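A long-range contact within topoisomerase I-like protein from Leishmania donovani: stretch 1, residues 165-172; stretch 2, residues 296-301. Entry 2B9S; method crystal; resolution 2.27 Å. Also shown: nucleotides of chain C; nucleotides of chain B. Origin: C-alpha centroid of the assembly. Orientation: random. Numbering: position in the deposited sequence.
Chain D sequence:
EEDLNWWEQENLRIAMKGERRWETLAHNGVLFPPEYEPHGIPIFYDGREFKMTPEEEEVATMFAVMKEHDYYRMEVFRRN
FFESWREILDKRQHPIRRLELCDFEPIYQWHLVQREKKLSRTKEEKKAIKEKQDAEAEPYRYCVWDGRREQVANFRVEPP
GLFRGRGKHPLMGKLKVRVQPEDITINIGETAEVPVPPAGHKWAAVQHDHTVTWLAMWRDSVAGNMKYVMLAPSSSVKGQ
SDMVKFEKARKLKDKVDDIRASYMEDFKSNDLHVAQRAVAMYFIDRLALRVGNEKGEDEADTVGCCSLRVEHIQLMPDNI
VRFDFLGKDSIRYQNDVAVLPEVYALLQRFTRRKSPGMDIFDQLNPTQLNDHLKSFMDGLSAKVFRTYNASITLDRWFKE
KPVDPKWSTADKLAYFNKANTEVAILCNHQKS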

# COMPACT_ATOMS: atom_id res chain seq x y z
N GLY D 165 -0.52 4.68 -12.69
CA GLY D 165 -1.17 5.45 -11.66
C GLY D 165 -2.64 5.11 -11.52
O GLY D 165 -3.33 4.86 -12.51
N ARG D 166 -3.10 5.08 -10.28
CA ARG D 166 -4.49 4.84 -9.93
C ARG D 166 -5.33 6.09 -10.12
O ARG D 166 -4.87 7.21 -9.88
CB ARG D 166 -4.59 4.40 -8.46
CG ARG D 166 -3.78 3.16 -8.07
CD ARG D 166 -4.20 1.91 -8.78
NE ARG D 166 -3.43 0.76 -8.28
CZ ARG D 166 -3.81 -0.07 -7.30
NH1 ARG D 166 -4.98 0.08 -6.69
NH2 ARG D 166 -3.00 -1.05 -6.92
N GLY D 167 -6.58 5.91 -10.50
CA GLY D 167 -7.51 7.01 -10.74
C GLY D 167 -7.02 8.03 -11.75
O GLY D 167 -6.46 7.67 -12.79
N LYS D 168 -7.25 9.30 -11.47
CA LYS D 168 -6.86 10.36 -12.37
C LYS D 168 -5.48 10.89 -12.00
O LYS D 168 -5.31 12.05 -11.63
CB LYS D 168 -7.93 11.48 -12.38
N HIS D 169 -4.48 10.00 -12.10
CA HIS D 169 -3.09 10.34 -11.85
C HIS D 169 -2.49 11.11 -13.04
O HIS D 169 -2.49 10.60 -14.16
CB HIS D 169 -2.24 9.09 -11.58
CG HIS D 169 -1.07 9.35 -10.68
ND1 HIS D 169 -0.04 10.20 -11.03
CD2 HIS D 169 -0.79 8.92 -9.44
CE1 HIS D 169 0.83 10.26 -10.04
NE2 HIS D 169 0.40 9.48 -9.06
N PRO D 170 -1.97 12.34 -12.79
CA PRO D 170 -1.45 13.17 -13.89
C PRO D 170 -0.17 12.64 -14.57
O PRO D 170 0.15 13.10 -15.68
CB PRO D 170 -1.19 14.55 -13.23
CG PRO D 170 -1.52 14.41 -11.81
CD PRO D 170 -1.83 12.99 -11.48
N LEU D 171 0.51 11.67 -13.94
CA LEU D 171 1.75 11.08 -14.47
C LEU D 171 1.55 9.66 -15.01
O LEU D 171 2.52 8.99 -15.33
CB LEU D 171 2.89 11.10 -13.41
CG LEU D 171 3.30 12.37 -12.63
CD1 LEU D 171 4.53 12.15 -11.75
CD2 LEU D 171 3.55 13.57 -13.54
N MET D 172 0.31 9.18 -15.10
CA MET D 172 0.10 7.85 -15.69
C MET D 172 0.70 7.85 -17.12
O MET D 172 0.60 8.85 -17.85
CB MET D 172 -1.38 7.46 -15.69
CG MET D 172 -2.25 8.36 -16.56
SD MET D 172 -3.87 7.64 -16.89
CE MET D 172 -4.57 7.60 -15.23
N GLY D 296 0.52 16.50 -3.50
CA GLY D 296 1.16 17.36 -4.51
C GLY D 296 0.37 17.52 -5.80
O GLY D 296 -0.61 16.82 -6.04
N GLU D 297 0.81 18.47 -6.63
CA GLU D 297 0.13 18.80 -7.89
C GLU D 297 0.35 17.69 -8.93
O GLU D 297 -0.37 17.61 -9.92
CB GLU D 297 0.63 20.15 -8.43
N ASP D 298 1.34 16.84 -8.67
CA ASP D 298 1.65 15.73 -9.55
C ASP D 298 1.09 14.39 -9.05
O ASP D 298 1.63 13.33 -9.36
CB ASP D 298 3.17 15.65 -9.78
CG ASP D 298 3.71 16.75 -10.72
OD1 ASP D 298 2.98 17.22 -11.64
OD2 ASP D 298 4.89 17.13 -10.53
N GLU D 299 0.00 14.46 -8.28
CA GLU D 299 -0.65 13.27 -7.73
C GLU D 299 -2.12 13.33 -8.08
O GLU D 299 -2.61 14.40 -8.45
CB GLU D 299 -0.47 13.20 -6.21
CG GLU D 299 0.96 12.92 -5.77
CD GLU D 299 1.17 13.13 -4.27
OE1 GLU D 299 0.74 12.27 -3.47
OE2 GLU D 299 1.76 14.15 -3.89
N ALA D 300 -2.82 12.20 -8.00
CA ALA D 300 -4.28 12.21 -8.14
C ALA D 300 -4.90 12.96 -6.96
O ALA D 300 -4.34 13.00 -5.86
CB ALA D 300 -4.85 10.80 -8.24
N ASP D 301 -6.05 13.56 -7.22
CA ASP D 301 -6.74 14.39 -6.24
C ASP D 301 -7.61 13.48 -5.35
O ASP D 301 -8.68 13.02 -5.75
CB ASP D 301 -7.56 15.44 -7.01
CG ASP D 301 -8.46 16.29 -6.13
OD1 ASP D 301 -8.39 16.19 -4.88
OD2 ASP D 301 -9.23 17.08 -6.72
P DA C 14 -0.35 5.63 -7.29
OP1 DA C 14 -1.52 6.05 -8.07
OP2 DA C 14 0.84 6.48 -7.33
O5' DA C 14 -0.74 5.34 -5.78
C5' DA C 14 -2.05 4.91 -5.39
C4' DA C 14 -2.16 5.07 -3.89
O4' DA C 14 -1.13 4.28 -3.21
C3' DA C 14 -1.90 6.49 -3.42
O3' DA C 14 -2.82 6.76 -2.37
C2' DA C 14 -0.45 6.45 -2.91
C1' DA C 14 -0.40 5.07 -2.27
N9 DA C 14 0.95 4.51 -2.02
C8 DA C 14 2.07 4.55 -2.82
N7 DA C 14 3.15 3.94 -2.32
C5 DA C 14 2.69 3.47 -1.08
C6 DA C 14 3.30 2.73 -0.03
N6 DA C 14 4.57 2.31 -0.02
N1 DA C 14 2.56 2.44 1.06
C2 DA C 14 1.27 2.82 1.10
N3 DA C 14 0.59 3.51 0.17
C4 DA C 14 1.35 3.81 -0.90
P DG B 2 -8.70 -1.54 -1.06
OP1 DG B 2 -10.02 -0.90 -0.98
OP2 DG B 2 -8.42 -2.84 -0.38
O5' DG B 2 -8.25 -1.72 -2.59
C5' DG B 2 -8.32 -0.67 -3.49
C4' DG B 2 -7.74 -1.08 -4.83
O4' DG B 2 -6.39 -1.56 -4.66
C3' DG B 2 -8.47 -2.20 -5.57
O3' DG B 2 -8.34 -1.86 -6.94
C2' DG B 2 -7.65 -3.46 -5.25
C1' DG B 2 -6.25 -2.88 -5.18
N9 DG B 2 -5.38 -3.64 -4.29
C8 DG B 2 -5.71 -4.12 -3.03
N7 DG B 2 -4.73 -4.76 -2.47
C5 DG B 2 -3.70 -4.67 -3.40
C6 DG B 2 -2.40 -5.19 -3.35
O6 DG B 2 -1.90 -5.82 -2.42
N1 DG B 2 -1.66 -4.91 -4.49
C2 DG B 2 -2.12 -4.19 -5.57
N2 DG B 2 -1.26 -4.02 -6.57
N3 DG B 2 -3.34 -3.69 -5.65
C4 DG B 2 -4.07 -3.98 -4.52

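No hydrogen bond among the modelled atoms joins these two loops; they meet by packing, which buries 294 Å² in all. The backbones come closest at H169 and A300, whose CA atoms lie 4.3 Å apart. A methyl group suits so close a passage: A300 CB sits 3.6 Å from K168 O and 3.9 Å from R166 O, filling the space beside the backbone without needing a polar partner. P170, whose CA-to-CB bond points toward the other loop, contributes a compact, rigid ring. Its CD lies 3.4 Å from E299 C and its CG 3.8 Å from D298 C, so the ring packs along the peptide backbone. L171 adds a branched aliphatic group, with its CG 3.8 Å from D298 O.

The H169 ring combines several roles. E299 CA and A300 N lie over one of its faces, and its CE1 comes within 3.2 Å of D298 O, a close approach to a carbonyl that is not a conventional hydrogen bond. At the ring edge, H169 CD2 is 3.3 Å from OP1 of DA14 in chain C.

Hydrogen bonds within each loop help set its shape. Stretch 1 makes a type I turn from H169 to M172, in which M172 N donates to H169 O at 3.3 Å; a weak bond from L171 N to H169 ND1, also 3.3 Å, ties the imidazole to this turn. Stretch 2 turns likewise from G296 to E299, and the E299 carboxylate reaches back to accept a bond from G296 N to its OE2 at 2.7 Å.

The CA-to-CB bond of R166 points sideways, and its guanidinium lies at the DNA, as befits a topoisomerase I-like protein. Its backbone N donates to DA14 OP1 at 2.9 Å, while its long side chain carries NH1 to O4' of DG2 in chain B at 3.0 Å.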